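Local atomic coordinates of trypsin-resistant surface T6 protein (Streptococcus pyogenes serotype M6, PDB entry 4P0D), a protein that forms the backbone of the serotype M6 surface pilus, its subunits probably being joined by a sortase through an LPXTG-type signal. Residues S94-L100 / P111-A116; V21-G27 / P73-V79; T60-N64 / T184-V188. The protein carries 1 engineered substitution. All coordinates share one frame; numbering follows the deposited sequence.

Contact 1: S94-L100 / P111-A116; sequences SVYIALL and PILLAA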
loop_
_atom_site.group_PDB
_atom_site.type_symbol
_atom_site.label_atom_id
_atom_site.label_comp_id
_atom_site.label_asym_id
_atom_site.label_seq_id
_atom_site.Cartn_x
_atom_site.Cartn_y
_atom_site.Cartn_z
ATOM N N SER A 94 -32.017 3.858 -34.020
ATOM C CA SER A 94 -30.643 3.400 -33.957
ATOM C C SER A 94 -30.363 2.804 -32.590
ATOM O O SER A 94 -31.083 3.075 -31.624
ATOM C CB SER A 94 -29.678 4.543 -34.259
ATOM O OG SER A 94 -30.137 5.745 -33.675
ATOM N N VAL A 95 -29.315 1.983 -32.535
ATOM C CA VAL A 95 -28.962 1.210 -31.341
ATOM C C VAL A 95 -27.492 1.455 -31.055
ATOM O O VAL A 95 -26.671 1.384 -31.965
ATOM C CB VAL A 95 -29.198 -0.293 -31.583
ATOM C CG1 VAL A 95 -29.111 -1.077 -30.280
ATOM C CG2 VAL A 95 -30.550 -0.511 -32.249
ATOM N N TYR A 96 -27.174 1.749 -29.799
ATOM C CA TYR A 96 -25.816 2.092 -29.371
ATOM C C TYR A 96 -25.359 1.307 -28.139
ATOM O O TYR A 96 -26.146 0.928 -27.294
ATOM C CB TYR A 96 -25.719 3.590 -29.010
ATOM C CG TYR A 96 -25.980 4.555 -30.141
ATOM C CD1 TYR A 96 -27.276 4.907 -30.493
ATOM C CD2 TYR A 96 -24.923 5.121 -30.857
ATOM C CE1 TYR A 96 -27.516 5.786 -31.528
ATOM C CE2 TYR A 96 -25.156 6.008 -31.891
ATOM C CZ TYR A 96 -26.456 6.332 -32.215
ATOM O OH TYR A 96 -26.692 7.204 -33.239
ATOM N N ILE A 97 -24.057 1.105 -28.039
ATOM C CA ILE A 97 -23.427 0.721 -26.779
ATOM C C ILE A 97 -22.710 1.955 -26.272
ATOM O O ILE A 97 -21.933 2.550 -27.007
ATOM C CB ILE A 97 -22.390 -0.396 -26.993
ATOM C CG1 ILE A 97 -23.085 -1.681 -27.456
ATOM C CG2 ILE A 97 -21.587 -0.652 -25.716
ATOM C CD1 ILE A 97 -24.136 -2.215 -26.507
ATOM N N ALA A 98 -22.967 2.335 -25.021
ATOM C CA ALA A 98 -22.222 3.415 -24.396
ATOM C C ALA A 98 -21.193 2.828 -23.440
ATOM O O ALA A 98 -21.520 1.943 -22.647
ATOM C CB ALA A 98 -23.175 4.353 -23.674
ATOM N N LEU A 99 -19.951 3.292 -23.553
ATOM C CA LEU A 99 -18.902 3.000 -22.583
ATOM C C LEU A 99 -18.467 4.279 -21.846
ATOM O O LEU A 99 -18.173 5.326 -22.473
ATOM C CB LEU A 99 -17.682 2.343 -23.238
ATOM C CG LEU A 99 -17.944 1.004 -23.953
ATOM C CD1 LEU A 99 -16.660 0.506 -24.615
ATOM C CD2 LEU A 99 -18.507 -0.058 -23.012
ATOM N N LEU A 100 -18.414 4.168 -20.520
ATOM C CA LEU A 100 -17.941 5.245 -19.651
ATOM C C LEU A 100 -16.570 4.839 -19.096
ATOM O O LEU A 100 -16.459 3.816 -18.388
ATOM C CB LEU A 100 -18.940 5.500 -18.516
ATOM C CG LEU A 100 -20.350 5.970 -18.929
ATOM C CD1 LEU A 100 -21.304 4.796 -19.133
ATOM C CD2 LEU A 100 -20.940 6.895 -17.875
ATOM N N PRO A 111 -21.110 -1.561 -19.117
ATOM C CA PRO A 111 -21.572 -1.077 -20.442
ATOM C C PRO A 111 -23.064 -0.736 -20.449
ATOM O O PRO A 111 -23.805 -1.264 -19.638
ATOM C CB PRO A 111 -21.326 -2.262 -21.365
ATOM C CG PRO A 111 -20.564 -3.269 -20.589
ATOM C CD PRO A 111 -20.769 -2.993 -19.137
ATOM N N ILE A 112 -23.498 0.133 -21.350
ATOM C CA ILE A 112 -24.913 0.488 -21.460
ATOM C C ILE A 112 -25.389 0.312 -22.895
ATOM O O ILE A 112 -24.686 0.670 -23.840
ATOM C CB ILE A 112 -25.203 1.930 -20.999
ATOM C CG1 ILE A 112 -24.682 2.161 -19.578
ATOM C CG2 ILE A 112 -26.709 2.199 -21.031
ATOM C CD1 ILE A 112 -24.743 3.614 -19.133
ATOM N N LEU A 113 -26.564 -0.300 -23.039
ATOM C CA LEU A 113 -27.253 -0.369 -24.320
ATOM C C LEU A 113 -28.346 0.692 -24.398
ATOM O O LEU A 113 -29.265 0.710 -23.577
ATOM C CB LEU A 113 -27.888 -1.740 -24.522
ATOM C CG LEU A 113 -28.751 -1.887 -25.778
ATOM C CD1 LEU A 113 -27.891 -2.027 -27.018
ATOM C CD2 LEU A 113 -29.667 -3.092 -25.610
ATOM N N LEU A 114 -28.257 1.542 -25.413
ATOM C CA LEU A 114 -29.252 2.569 -25.644
ATOM C C LEU A 114 -29.798 2.458 -27.060
ATOM O O LEU A 114 -29.061 2.170 -28.007
ATOM C CB LEU A 114 -28.659 3.961 -25.446
ATOM C CG LEU A 114 -28.216 4.279 -24.011
ATOM C CD1 LEU A 114 -27.307 5.494 -24.003
ATOM C CD2 LEU A 114 -29.392 4.508 -23.071
ATOM N N ALA A 115 -31.081 2.723 -27.204
ATOM C CA ALA A 115 -31.714 2.654 -28.523
ATOM C C ALA A 115 -32.781 3.726 -28.659
ATOM O O ALA A 115 -33.500 3.984 -27.700
ATOM C CB ALA A 115 -32.330 1.279 -28.731
ATOM N N ALA A 116 -32.860 4.360 -29.839
ATOM C CA ALA A 116 -34.032 5.160 -30.205
ATOM C C ALA A 116 -34.935 4.290 -31.073
ATOM O O ALA A 116 -34.478 3.702 -32.069
ATOM C CB ALA A 116 -33.633 6.426 -30.927
#
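Leu-113 and Val-95 meet on one face of an antiparallel hairpin, Leu-113 CD1 lying 3.6 Å from Val-95 CG1. The same methyl stands 3.8 Å from Ile-97 CD1, so a single branch of Leu-113 touches both β-branched residues of the opposite strand. It gets there because CG of Leu-113 is anti to the backbone N (chi1 175°), which turns the isobutyl group toward strand 94-100, Leu-113 CD1 coming 3.4 Å from Tyr-96 O, between Val-95 and Ile-97. Beside this group Leu-99 CD2 rests on Pro-111 CB, and Ala-115 adds its methyl next to Val-95. The other face carries Ser-94, Tyr-96, Ala-98, Ile-112, Leu-114 and Ala-116. Here the end of Ile-112, with CG1 anti to the carbonyl carbon (chi1 -55°) and the chain extended to CD1, reaches Leu-100 CD1 at 3.6 Å, while the small Ala-98 touches both Ile-112 and Leu-114. These side chains are positioned by three hydrogen-bonded pairs, Ser-94/Ala-116, Tyr-96/Leu-114 and Ala-98/Ile-112, each joined by two backbone bonds. The shortest runs from Tyr-96 N to Leu-114 O at 2.6 Å. Ser-94 OG turns back to Gly-92 O. The two strands form a β hairpin of the N-terminal Ig-like domain, and nearly all of the contact is buried. Strand 20-31 pairs with the far edge of 94-100, strand 7-13 packs on the Tyr-96 and Ile-112 face through Leu-10 and Ile-12, and helix 56-68 lies over the Ile-97 and Leu-113 face.

Contact 2: V21-G27 / P73-V79; sequences VTLYKIG and PFSTENV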
loop_
_atom_site.group_PDB
_atom_site.type_symbol
_atom_site.label_atom_id
_atom_site.label_comp_id
_atom_site.label_asym_id
_atom_site.label_seq_id
_atom_site.Cartn_x
_atom_site.Cartn_y
_atom_site.Cartn_z
ATOM N N VAL A 21 -17.530 9.626 -22.057
ATOM C CA VAL A 21 -18.628 8.824 -22.559
ATOM C C VAL A 21 -18.502 8.739 -24.090
ATOM O O VAL A 21 -18.443 9.773 -24.788
ATOM C CB VAL A 21 -19.994 9.417 -22.157
ATOM C CG1 VAL A 21 -21.117 8.537 -22.665
ATOM C CG2 VAL A 21 -20.076 9.578 -20.643
ATOM N N THR A 22 -18.439 7.510 -24.584
ATOM C CA THR A 22 -18.396 7.225 -26.000
ATOM C C THR A 22 -19.573 6.328 -26.372
ATOM O O THR A 22 -19.804 5.304 -25.730
ATOM C CB THR A 22 -17.095 6.520 -26.384
ATOM O OG1 THR A 22 -15.973 7.178 -25.771
ATOM C CG2 THR A 22 -16.930 6.520 -27.906
ATOM N N LEU A 23 -20.307 6.710 -27.414
ATOM C CA LEU A 23 -21.413 5.917 -27.918
ATOM C C LEU A 23 -20.974 5.266 -29.239
ATOM O O LEU A 23 -20.440 5.942 -30.125
ATOM C CB LEU A 23 -22.660 6.777 -28.118
ATOM C CG LEU A 23 -23.710 6.694 -27.009
ATOM C CD1 LEU A 23 -23.152 7.147 -25.660
ATOM C CD2 LEU A 23 -24.933 7.525 -27.392
ATOM N N TYR A 24 -21.172 3.955 -29.345
ATOM C CA TYR A 24 -20.803 3.222 -30.555
ATOM C C TYR A 24 -22.053 2.715 -31.209
ATOM O O TYR A 24 -22.782 1.922 -30.618
ATOM C CB TYR A 24 -19.911 2.040 -30.200
ATOM C CG TYR A 24 -18.651 2.429 -29.469
ATOM C CD1 TYR A 24 -17.520 2.809 -30.164
ATOM C CD2 TYR A 24 -18.584 2.397 -28.071
ATOM C CE1 TYR A 24 -16.353 3.157 -29.509
ATOM C CE2 TYR A 24 -17.427 2.752 -27.406
ATOM C CZ TYR A 24 -16.301 3.131 -28.132
ATOM O OH TYR A 24 -15.109 3.491 -27.489
ATOM N N LYS A 25 -22.326 3.171 -32.424
ATOM C CA LYS A 25 -23.537 2.733 -33.096
ATOM C C LYS A 25 -23.363 1.311 -33.634
ATOM O O LYS A 25 -22.531 1.073 -34.512
ATOM C CB LYS A 25 -23.902 3.692 -34.218
ATOM C CG LYS A 25 -25.260 3.446 -34.842
ATOM C CD LYS A 25 -25.375 4.427 -36.001
ATOM C CE LYS A 25 -26.778 4.664 -36.462
ATOM N NZ LYS A 25 -26.734 5.829 -37.398
ATOM N N ILE A 26 -24.177 0.401 -33.110
ATOM C CA ILE A 26 -24.157 -1.016 -33.484
ATOM C C ILE A 26 -25.391 -1.452 -34.271
ATOM O O ILE A 26 -25.432 -2.579 -34.763
ATOM C CB ILE A 26 -24.051 -1.925 -32.235
ATOM C CG1 ILE A 26 -25.165 -1.616 -31.235
ATOM C CG2 ILE A 26 -22.687 -1.738 -31.591
ATOM C CD1 ILE A 26 -25.508 -2.772 -30.310
ATOM N N GLY A 27 -26.394 -0.574 -34.370
ATOM C CA GLY A 27 -27.649 -0.877 -35.081
ATOM C C GLY A 27 -28.116 0.341 -35.865
ATOM O O GLY A 27 -28.392 1.394 -35.270
ATOM N N PRO A 73 -18.309 -0.511 -35.273
ATOM C CA PRO A 73 -19.555 0.225 -35.202
ATOM C C PRO A 73 -19.724 1.090 -36.442
ATOM O O PRO A 73 -18.749 1.412 -37.117
ATOM C CB PRO A 73 -19.393 1.076 -33.939
ATOM C CG PRO A 73 -17.933 1.246 -33.767
ATOM C CD PRO A 73 -17.225 0.164 -34.546
ATOM N N PHE A 74 -20.968 1.441 -36.744
ATOM C CA PHE A 74 -21.258 2.308 -37.891
ATOM C C PHE A 74 -20.793 3.732 -37.661
ATOM O O PHE A 74 -20.512 4.464 -38.607
ATOM C CB PHE A 74 -22.742 2.319 -38.164
ATOM C CG PHE A 74 -23.281 0.984 -38.531
ATOM C CD1 PHE A 74 -23.144 0.509 -39.831
ATOM C CD2 PHE A 74 -23.930 0.199 -37.593
ATOM C CE1 PHE A 74 -23.644 -0.734 -40.182
ATOM C CE2 PHE A 74 -24.430 -1.040 -37.944
ATOM C CZ PHE A 74 -24.290 -1.507 -39.240
ATOM N N SER A 75 -20.759 4.142 -36.401
ATOM C CA SER A 75 -20.233 5.449 -36.053
ATOM C C SER A 75 -19.861 5.454 -34.584
ATOM O O SER A 75 -20.330 4.611 -33.817
ATOM C CB SER A 75 -21.261 6.550 -36.353
ATOM O OG SER A 75 -22.401 6.409 -35.533
ATOM N N THR A 76 -18.992 6.392 -34.226
ATOM C CA THR A 76 -18.561 6.600 -32.853
ATOM C C THR A 76 -18.848 8.040 -32.469
ATOM O O THR A 76 -18.417 8.953 -33.178
ATOM C CB THR A 76 -17.055 6.366 -32.725
ATOM O OG1 THR A 76 -16.743 5.071 -33.232
ATOM C CG2 THR A 76 -16.604 6.467 -31.265
ATOM N N GLU A 77 -19.559 8.240 -31.353
ATOM C CA GLU A 77 -19.881 9.595 -30.843
ATOM C C GLU A 77 -19.304 9.851 -29.458
ATOM O O GLU A 77 -19.368 8.992 -28.561
ATOM C CB GLU A 77 -21.394 9.790 -30.720
ATOM C CG GLU A 77 -22.202 9.417 -31.947
ATOM C CD GLU A 77 -22.000 10.360 -33.105
ATOM O OE1 GLU A 77 -21.547 11.515 -32.905
ATOM O OE2 GLU A 77 -22.298 9.928 -34.230
ATOM N N ASN A 78 -18.769 11.051 -29.279
ATOM C CA ASN A 78 -18.275 11.505 -27.992
ATOM C C ASN A 78 -19.369 12.357 -27.367
ATOM O O ASN A 78 -19.867 13.267 -28.014
ATOM C CB ASN A 78 -17.004 12.318 -28.211
ATOM C CG ASN A 78 -15.998 11.590 -29.100
ATOM O OD1 ASN A 78 -15.747 10.399 -28.921
ATOM N ND2 ASN A 78 -15.439 12.305 -30.080
ATOM N N VAL A 79 -19.758 12.051 -26.131
ATOM C CA VAL A 79 -20.894 12.715 -25.518
ATOM C C VAL A 79 -20.420 13.454 -24.264
ATOM O O VAL A 79 -19.753 12.885 -23.412
ATOM C CB VAL A 79 -22.003 11.699 -25.219
ATOM C CG1 VAL A 79 -23.241 12.382 -24.637
ATOM C CG2 VAL A 79 -22.360 10.949 -26.498
HETATM O O HOH W 1 -17.423 12.324 -22.868
HETATM O O HOH W 2 -15.448 9.726 -26.468
#
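Tyr-24 and Thr-76 run alongside each other in the same direction, with Thr-76 CG2 3.8 Å from Tyr-24 CE1. CG of Tyr-24 is anti to the carbonyl carbon (chi1 -58°), which lays the ring alongside Thr-76. Thr-76 CG2 also presses on Thr-22 CG2, 3.4 Å away, a close approach for two methyls. Pro-73 flanks the other end of Tyr-24, CB against CB. On the opposite face Leu-23 crosses Val-79 at a slant, CD1 to CG2 4.0 Å. The extended Lys-25 chain passes at about a right angle to Phe-74, Lys-25 CD 4.0 Å from Phe-74 CB, and its CB lies 3.4 Å from Ser-75 OG. The Phe-74 ring turns its edge to Ile-26 O. Leu-23 and Glu-77 exchange two backbone bonds, and Phe-74 N binds Lys-25 O at 2.7 Å. A water bridges Thr-22 OG1 and Asn-78 OD1; another joins Val-21 N to Val-79 O. In the N-terminal Ig-like domain strand 75-79 pairs antiparallel with strand 20-31, whose Ile-26 and Gly-27 form a classic β bulge against Val-95 of strand 94-101. Helix 56-68 packs on Tyr-24 and Ile-26, and Tyr-88 of strand 86-91 on Leu-23, Glu-77 and Val-79.

Contact 3: T60-N64 / T184-V188; sequences TTIAN and TKEAV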
loop_
_atom_site.group_PDB
_atom_site.type_symbol
_atom_site.label_atom_id
_atom_site.label_comp_id
_atom_site.label_asym_id
_atom_site.label_seq_id
_atom_site.Cartn_x
_atom_site.Cartn_y
_atom_site.Cartn_z
ATOM N N THR A 60 -22.206 -7.018 -22.778
ATOM C CA THR A 60 -20.767 -7.073 -22.508
ATOM C C THR A 60 -19.974 -7.727 -23.667
ATOM O O THR A 60 -18.911 -7.246 -24.055
ATOM C CB THR A 60 -20.490 -7.806 -21.183
ATOM O OG1 THR A 60 -21.057 -7.055 -20.109
ATOM C CG2 THR A 60 -19.008 -7.968 -20.949
ATOM N N THR A 61 -20.482 -8.829 -24.201
ATOM C CA THR A 61 -19.879 -9.471 -25.379
ATOM C C THR A 61 -19.663 -8.507 -26.554
ATOM O O THR A 61 -18.601 -8.501 -27.175
ATOM C CB THR A 61 -20.729 -10.675 -25.803
ATOM O OG1 THR A 61 -20.773 -11.590 -24.707
ATOM C CG2 THR A 61 -20.138 -11.393 -27.035
ATOM N N ILE A 62 -20.665 -7.677 -26.844
ATOM C CA ILE A 62 -20.574 -6.712 -27.938
ATOM C C ILE A 62 -19.480 -5.705 -27.637
ATOM O O ILE A 62 -18.663 -5.381 -28.499
ATOM C CB ILE A 62 -21.929 -5.981 -28.158
ATOM C CG1 ILE A 62 -22.983 -6.975 -28.644
ATOM C CG2 ILE A 62 -21.775 -4.836 -29.148
ATOM C CD1 ILE A 62 -24.406 -6.691 -28.215
ATOM N N ALA A 63 -19.458 -5.217 -26.399
ATOM C CA ALA A 63 -18.438 -4.248 -25.969
ATOM C C ALA A 63 -17.043 -4.834 -26.120
ATOM O O ALA A 63 -16.130 -4.158 -26.606
ATOM C CB ALA A 63 -18.680 -3.808 -24.524
ATOM N N ASN A 64 -16.874 -6.088 -25.700
ATOM C CA ASN A 64 -15.597 -6.791 -25.911
ATOM C C ASN A 64 -15.188 -6.702 -27.390
ATOM O O ASN A 64 -14.050 -6.361 -27.714
ATOM C CB ASN A 64 -15.687 -8.258 -25.457
ATOM C CG ASN A 64 -15.896 -8.408 -23.955
ATOM O OD1 ASN A 64 -15.675 -7.472 -23.180
ATOM N ND2 ASN A 64 -16.344 -9.576 -23.540
ATOM N N THR A 184 -19.029 -7.413 -14.837
ATOM C CA THR A 184 -19.996 -8.322 -15.445
ATOM C C THR A 184 -19.276 -9.609 -15.845
ATOM O O THR A 184 -18.069 -9.619 -16.091
ATOM C CB THR A 184 -20.704 -7.723 -16.684
ATOM O OG1 THR A 184 -19.770 -7.507 -17.751
ATOM C CG2 THR A 184 -21.398 -6.426 -16.326
ATOM N N LYS A 185 -20.042 -10.687 -15.908
ATOM C CA LYS A 185 -19.499 -12.048 -16.070
ATOM C C LYS A 185 -18.584 -12.233 -17.287
ATOM O O LYS A 185 -17.548 -12.888 -17.192
ATOM C CB LYS A 185 -20.666 -13.051 -16.119
ATOM C CG LYS A 185 -20.288 -14.485 -15.768
ATOM C CD LYS A 185 -20.191 -15.373 -16.996
ATOM N N GLU A 186 -18.943 -11.627 -18.423
ATOM C CA GLU A 186 -18.169 -11.793 -19.673
ATOM C C GLU A 186 -17.028 -10.806 -19.863
ATOM O O GLU A 186 -16.368 -10.825 -20.903
ATOM C CB GLU A 186 -19.092 -11.718 -20.894
ATOM C CG GLU A 186 -20.334 -12.580 -20.789
ATOM C CD GLU A 186 -20.032 -14.058 -20.798
ATOM O OE1 GLU A 186 -19.063 -14.459 -21.474
ATOM O OE2 GLU A 186 -20.779 -14.810 -20.128
ATOM N N ALA A 187 -16.750 -9.952 -18.873
ATOM C CA ALA A 187 -15.649 -8.989 -19.019
ATOM C C ALA A 187 -14.354 -9.711 -19.347
ATOM O O ALA A 187 -14.086 -10.754 -18.778
ATOM C CB ALA A 187 -15.478 -8.158 -17.751
ATOM N N VAL A 188 -13.562 -9.141 -20.253
ATOM C CA VAL A 188 -12.262 -9.701 -20.657
ATOM C C VAL A 188 -11.098 -9.279 -19.742
ATOM O O VAL A 188 -10.078 -9.967 -19.689
ATOM C CB VAL A 188 -11.920 -9.357 -22.127
ATOM C CG1 VAL A 188 -12.836 -10.138 -23.073
ATOM C CG2 VAL A 188 -11.992 -7.846 -22.398
#
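This is a small, largely polar contact at the surface, where helix 56-68 of the N-terminal Ig-like domain meets a loop of the Cna-B-like domain between strands 171-179 and 192-197. Two side chains one helical turn apart carry it, Thr-60 and Asn-64. The hydroxyls of Thr-60 and Thr-184 are hydrogen-bonded, OG1 to OG1 2.7 Å, the side chains overlapping head to tail. Thr-184 holds its OG1 between the backbone N and the carbonyl carbon (chi1 66°), which turns it to the helix. Thr-60 CG2 lies against the Glu-186 backbone, 3.6 Å from its C atom. Residues Thr-184 to Ala-187 form a type I β turn, closed by Ala-187 N to Thr-184 O at 3.1 Å, and this turn presents the Glu-186 carbonyl to the helix. Asn-64 ND2 donates to Glu-186 O at 2.9 Å; the acceptor lies near the amide plane, but the donor stands above the carbonyl plane by about 40° and so not on a lone pair. Val-188 CG1 packs over a face of the same amide, 3.6 Å from Asn-64 CG, and CG2 approaches Asn-64 OD1. The Glu-186 side chain leaves the interface at its end, while its CG passes Thr-61 OG1, which is bonded to Gln-57 O. Thr-289, from another loop, touches Thr-60 and Asn-64, and Pro-111 of strand 108-116 borders Thr-60.

In the fold
Contacts 1 and 2 lie about 8 Å apart, centre to centre, and reach the same sheet, because strands 94-101 and 20-31 are neighbours: Ile-97 O and Tyr-24 N are 2.8 Å apart, probably hydrogen-bonded. Contact 2 closes along the chain before contact 1 opens, and both lie in the N-terminal Ig-like domain. Contact 3, about 14 Å from contact 1 and 17 Å from contact 2 between centres, spans 120 residues to the Cna-B-like domain and encloses contact 1, while its segments alternate with those of contact 2. Its helix 56-68 also rests on the sheet, Ile-62 meeting Ile-97 and Ile-26. The helix thus lies between the N-terminal core and the next domain of this elongated pilin.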